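Local coordinates for lysozyme (Meretrix lusoria, PDB 4PJ2), which hydrolyses the beta-1,4 linkages of bacterial peptidoglycan, killing Gram-positive cells, and also cleaves chitin, at residues V6-E18 with Y108-Q122. Sequence-based numbering, arbitrary orientation. Where two conformers were deposited one is given.
Sequences VSQRCLSCICKME and YWNRLQKISGCHGVQ
S7 OG is gripped from two sides of the contact: it donates to Q122 O, half of the C-terminal carboxylate, at 2.6 Å, and accepts from C10 N at 3.0 Å. The second bond makes S7 the N-cap of helix 8-18. With chi1 at 78° the hydroxyl sits between its own backbone N and carbonyl carbon, where it can serve both partners, and it meets Q122 O on a lone pair in the carboxylate plane. A water bridges S7 N to Q122 OXT, so both carboxylate oxygens are engaged at the start of the helix.

Within the same first turn, V121 CG2 lies against the backbone of R9 and C10. The disulfide C13-C118 then ties the helix covalently to the C-terminal tail. L112 reaches in beside it, CD2 on C13 CB at 3.9 Å, while I115 CD1 presses on the backbone of M17.

M17 bends at chi2 (58°) and runs along Y108 in the opposite direction; its CE lies over one ring face, 4.2 Å from the centroid, a CH-pi contact, with SD farther off above the same ring. At the ring's edge, Y108 OH donates to E18 OE2 at 2.6 Å, on the anti side of the carboxylate and 29° out of its plane. The same oxygen is also hydrogen-bonded to S86 OG of the putative exported protein, a separate chain. E18 is the predicted proton donor, and Y108 is thus a second-shell residue that probably orients its carboxylate. At the other end, the negative C-terminus would probably be stabilised by the helix dipole.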
# COMPACT_ATOMS: atom_id res chain seq x y z
N VAL D 6 20.22 -8.83 2.91
CA VAL D 6 20.38 -8.30 1.56
C VAL D 6 21.86 -8.02 1.31
O VAL D 6 22.52 -7.43 2.16
CB VAL D 6 19.56 -7.00 1.36
CG1 VAL D 6 19.62 -6.57 -0.11
CG2 VAL D 6 18.12 -7.19 1.84
N SER D 7 22.37 -8.42 0.14
CA SER D 7 23.78 -8.21 -0.21
C SER D 7 24.06 -6.74 -0.48
O SER D 7 23.18 -5.97 -0.86
CB SER D 7 24.16 -9.03 -1.46
OG SER D 7 23.70 -8.38 -2.65
N GLN D 8 25.32 -6.35 -0.30
CA GLN D 8 25.75 -4.98 -0.54
C GLN D 8 25.55 -4.56 -1.99
O GLN D 8 25.10 -3.46 -2.26
CB GLN D 8 27.21 -4.80 -0.15
CG GLN D 8 27.45 -4.96 1.33
CD GLN D 8 26.79 -3.87 2.14
OE1 GLN D 8 27.07 -2.69 1.96
NE2 GLN D 8 25.87 -4.26 3.02
N ARG D 9 25.84 -5.45 -2.94
CA ARG D 9 25.67 -5.09 -4.35
C ARG D 9 24.18 -4.88 -4.66
O ARG D 9 23.81 -3.97 -5.40
CB ARG D 9 26.27 -6.15 -5.27
CG ARG D 9 27.79 -6.17 -5.24
CD ARG D 9 28.37 -7.30 -6.07
NE ARG D 9 29.74 -7.60 -5.67
CZ ARG D 9 30.41 -8.70 -6.02
NH1 ARG D 9 29.84 -9.61 -6.81
NH2 ARG D 9 31.66 -8.88 -5.59
N CYS D 10 23.33 -5.71 -4.07
CA CYS D 10 21.91 -5.58 -4.30
C CYS D 10 21.41 -4.25 -3.76
O CYS D 10 20.68 -3.53 -4.45
CB CYS D 10 21.16 -6.71 -3.61
SG CYS D 10 19.34 -6.59 -3.72
N LEU D 11 21.83 -3.90 -2.55
CA LEU D 11 21.46 -2.62 -1.97
C LEU D 11 21.93 -1.46 -2.84
O LEU D 11 21.19 -0.51 -3.05
CB LEU D 11 21.99 -2.48 -0.55
CG LEU D 11 21.26 -3.31 0.53
CD1 LEU D 11 21.96 -3.20 1.86
CD2 LEU D 11 19.82 -2.87 0.70
N SER D 12 23.14 -1.53 -3.36
CA SER D 12 23.65 -0.49 -4.24
C SER D 12 22.76 -0.35 -5.48
O SER D 12 22.43 0.77 -5.90
CB SER D 12 25.10 -0.83 -4.62
OG SER D 12 25.63 0.10 -5.56
N CYS D 13 22.39 -1.47 -6.09
CA CYS D 13 21.55 -1.43 -7.27
C CYS D 13 20.18 -0.85 -6.96
O CYS D 13 19.65 -0.06 -7.75
CB CYS D 13 21.45 -2.82 -7.91
SG CYS D 13 23.02 -3.38 -8.64
N ILE D 14 19.58 -1.23 -5.83
CA ILE D 14 18.30 -0.66 -5.45
C ILE D 14 18.45 0.84 -5.21
O ILE D 14 17.60 1.63 -5.63
CB ILE D 14 17.72 -1.34 -4.19
CG1 ILE D 14 17.42 -2.81 -4.51
CG2 ILE D 14 16.46 -0.59 -3.73
CD1 ILE D 14 17.04 -3.67 -3.29
N CYS D 15 19.52 1.23 -4.54
CA CYS D 15 19.78 2.64 -4.29
C CYS D 15 19.89 3.40 -5.61
O CYS D 15 19.23 4.42 -5.80
CB CYS D 15 21.06 2.76 -3.45
SG CYS D 15 21.31 4.34 -2.63
N LYS D 16 20.66 2.88 -6.55
CA LYS D 16 20.79 3.53 -7.86
C LYS D 16 19.45 3.61 -8.58
O LYS D 16 19.10 4.63 -9.18
CB LYS D 16 21.81 2.78 -8.72
CG LYS D 16 23.24 2.98 -8.24
CD LYS D 16 24.25 2.20 -9.06
CE LYS D 16 25.67 2.39 -8.50
NZ LYS D 16 26.73 1.76 -9.34
N MET D 17 18.67 2.54 -8.50
CA MET D 17 17.35 2.51 -9.12
C MET D 17 16.44 3.59 -8.57
O MET D 17 15.73 4.25 -9.33
CB MET D 17 16.71 1.13 -8.86
CG MET D 17 15.37 0.89 -9.55
SD MET D 17 15.54 1.08 -11.36
CE MET D 17 13.88 0.52 -11.82
N GLU D 18 16.45 3.78 -7.25
CA GLU D 18 15.47 4.63 -6.57
C GLU D 18 15.80 6.10 -6.70
O GLU D 18 14.90 6.93 -6.86
CB GLU D 18 15.38 4.26 -5.08
CG GLU D 18 14.72 2.92 -4.79
CD GLU D 18 13.28 2.86 -5.25
OE1 GLU D 18 12.64 3.93 -5.42
OE2 GLU D 18 12.78 1.72 -5.42
N TYR D 108 10.19 -3.16 -12.88
CA TYR D 108 11.17 -2.56 -11.97
C TYR D 108 12.43 -3.42 -11.90
O TYR D 108 13.55 -2.91 -12.03
CB TYR D 108 10.56 -2.44 -10.56
CG TYR D 108 11.48 -1.87 -9.50
CD1 TYR D 108 12.30 -2.71 -8.74
CD2 TYR D 108 11.47 -0.53 -9.19
CE1 TYR D 108 13.12 -2.20 -7.76
CE2 TYR D 108 12.28 -0.01 -8.20
CZ TYR D 108 13.10 -0.87 -7.48
OH TYR D 108 13.89 -0.40 -6.46
N TRP D 109 12.26 -4.73 -11.70
CA TRP D 109 13.38 -5.66 -11.64
C TRP D 109 14.12 -5.77 -12.98
O TRP D 109 15.34 -5.79 -13.02
CB TRP D 109 12.90 -7.04 -11.19
CG TRP D 109 13.94 -8.12 -11.29
CD1 TRP D 109 13.83 -9.27 -12.00
CD2 TRP D 109 15.22 -8.15 -10.66
NE1 TRP D 109 14.97 -10.03 -11.85
CE2 TRP D 109 15.85 -9.36 -11.04
CE3 TRP D 109 15.91 -7.27 -9.80
CZ2 TRP D 109 17.12 -9.72 -10.59
CZ3 TRP D 109 17.18 -7.63 -9.37
CH2 TRP D 109 17.77 -8.84 -9.77
N ASN D 110 13.37 -5.82 -14.09
CA ASN D 110 13.96 -5.88 -15.42
C ASN D 110 14.81 -4.65 -15.66
O ASN D 110 15.91 -4.75 -16.23
CB ASN D 110 12.86 -5.99 -16.48
CG ASN D 110 12.26 -7.38 -16.57
OD1 ASN D 110 12.82 -8.34 -16.04
ND2 ASN D 110 11.13 -7.49 -17.26
N ARG D 111 14.30 -3.50 -15.28
CA ARG D 111 15.00 -2.25 -15.50
C ARG D 111 16.18 -2.07 -14.55
O ARG D 111 17.24 -1.60 -14.98
CB ARG D 111 14.04 -1.04 -15.44
CG ARG D 111 13.01 -0.99 -16.56
CD ARG D 111 12.36 0.40 -16.66
NE ARG D 111 11.98 0.92 -15.35
CZ ARG D 111 10.86 0.60 -14.70
NH1 ARG D 111 9.99 -0.25 -15.23
NH2 ARG D 111 10.62 1.14 -13.51
N LEU D 112 16.01 -2.46 -13.29
CA LEU D 112 17.09 -2.29 -12.32
C LEU D 112 18.37 -3.00 -12.81
O LEU D 112 19.47 -2.49 -12.64
CB LEU D 112 16.67 -2.82 -10.94
CG LEU D 112 17.74 -2.96 -9.86
CD1 LEU D 112 17.08 -2.89 -8.48
CD2 LEU D 112 18.52 -4.28 -9.94
N GLN D 113 18.19 -4.14 -13.46
CA GLN D 113 19.31 -4.93 -13.99
C GLN D 113 19.99 -4.34 -15.22
O GLN D 113 21.05 -4.85 -15.62
CB GLN D 113 18.86 -6.33 -14.37
CG GLN D 113 18.42 -7.17 -13.22
CD GLN D 113 17.88 -8.49 -13.69
OE1 GLN D 113 18.63 -9.45 -13.84
NE2 GLN D 113 16.59 -8.53 -13.99
N LYS D 114 19.42 -3.27 -15.77
CA LYS D 114 20.06 -2.52 -16.85
C LYS D 114 21.04 -1.48 -16.31
O LYS D 114 21.86 -0.95 -17.08
CB LYS D 114 18.99 -1.83 -17.70
CG LYS D 114 17.90 -2.76 -18.20
CD LYS D 114 16.99 -2.01 -19.12
CE LYS D 114 15.58 -2.49 -19.11
NZ LYS D 114 14.89 -2.09 -20.37
N ILE D 115 20.98 -1.16 -15.03
CA ILE D 115 21.93 -0.22 -14.45
C ILE D 115 23.35 -0.80 -14.48
O ILE D 115 23.55 -1.98 -14.15
CB ILE D 115 21.54 0.10 -13.00
CG1 ILE D 115 20.14 0.72 -12.97
CG2 ILE D 115 22.60 1.01 -12.34
CD1 ILE D 115 19.60 1.00 -11.56
N SER D 116 24.33 -0.02 -14.90
CA SER D 116 25.69 -0.51 -15.00
C SER D 116 26.17 -1.24 -13.73
O SER D 116 26.20 -0.67 -12.63
CB SER D 116 26.63 0.64 -15.34
OG SER D 116 26.10 1.37 -16.44
N GLY D 117 26.53 -2.51 -13.90
CA GLY D 117 27.07 -3.32 -12.82
C GLY D 117 26.02 -4.11 -12.07
O GLY D 117 26.35 -4.80 -11.09
N CYS D 118 24.76 -4.04 -12.51
CA CYS D 118 23.64 -4.67 -11.81
C CYS D 118 23.01 -5.84 -12.57
O CYS D 118 22.04 -6.41 -12.08
CB CYS D 118 22.54 -3.64 -11.51
SG CYS D 118 23.04 -2.39 -10.42
N HIS D 119 23.52 -6.20 -13.74
CA HIS D 119 22.91 -7.33 -14.44
C HIS D 119 23.08 -8.63 -13.65
O HIS D 119 24.19 -8.98 -13.24
CB HIS D 119 23.48 -7.52 -15.85
CG HIS D 119 22.84 -8.65 -16.58
ND1 HIS D 119 21.57 -8.58 -17.10
CD2 HIS D 119 23.29 -9.90 -16.85
CE1 HIS D 119 21.26 -9.73 -17.67
NE2 HIS D 119 22.29 -10.55 -17.53
N GLY D 120 21.97 -9.33 -13.43
CA GLY D 120 21.99 -10.59 -12.70
C GLY D 120 22.52 -10.45 -11.28
O GLY D 120 23.02 -11.42 -10.70
N VAL D 121 22.41 -9.26 -10.71
CA VAL D 121 22.86 -9.03 -9.35
C VAL D 121 22.12 -9.92 -8.35
O VAL D 121 20.90 -10.09 -8.45
CB VAL D 121 22.69 -7.53 -8.95
CG1 VAL D 121 21.22 -7.10 -9.01
CG2 VAL D 121 23.28 -7.27 -7.58
N GLN D 122 22.86 -10.48 -7.40
CA GLN D 122 22.32 -11.37 -6.37
C GLN D 122 22.28 -10.67 -5.02
O GLN D 122 23.21 -9.96 -4.65
CB GLN D 122 23.18 -12.63 -6.26
CG GLN D 122 23.36 -13.36 -7.58
CD GLN D 122 22.07 -13.97 -8.07
OE1 GLN D 122 21.51 -14.87 -7.42
NE2 GLN D 122 21.56 -13.47 -9.19
OXT GLN D 122 21.33 -10.79 -4.26
O HOH W 1 20.89 -10.09 -1.67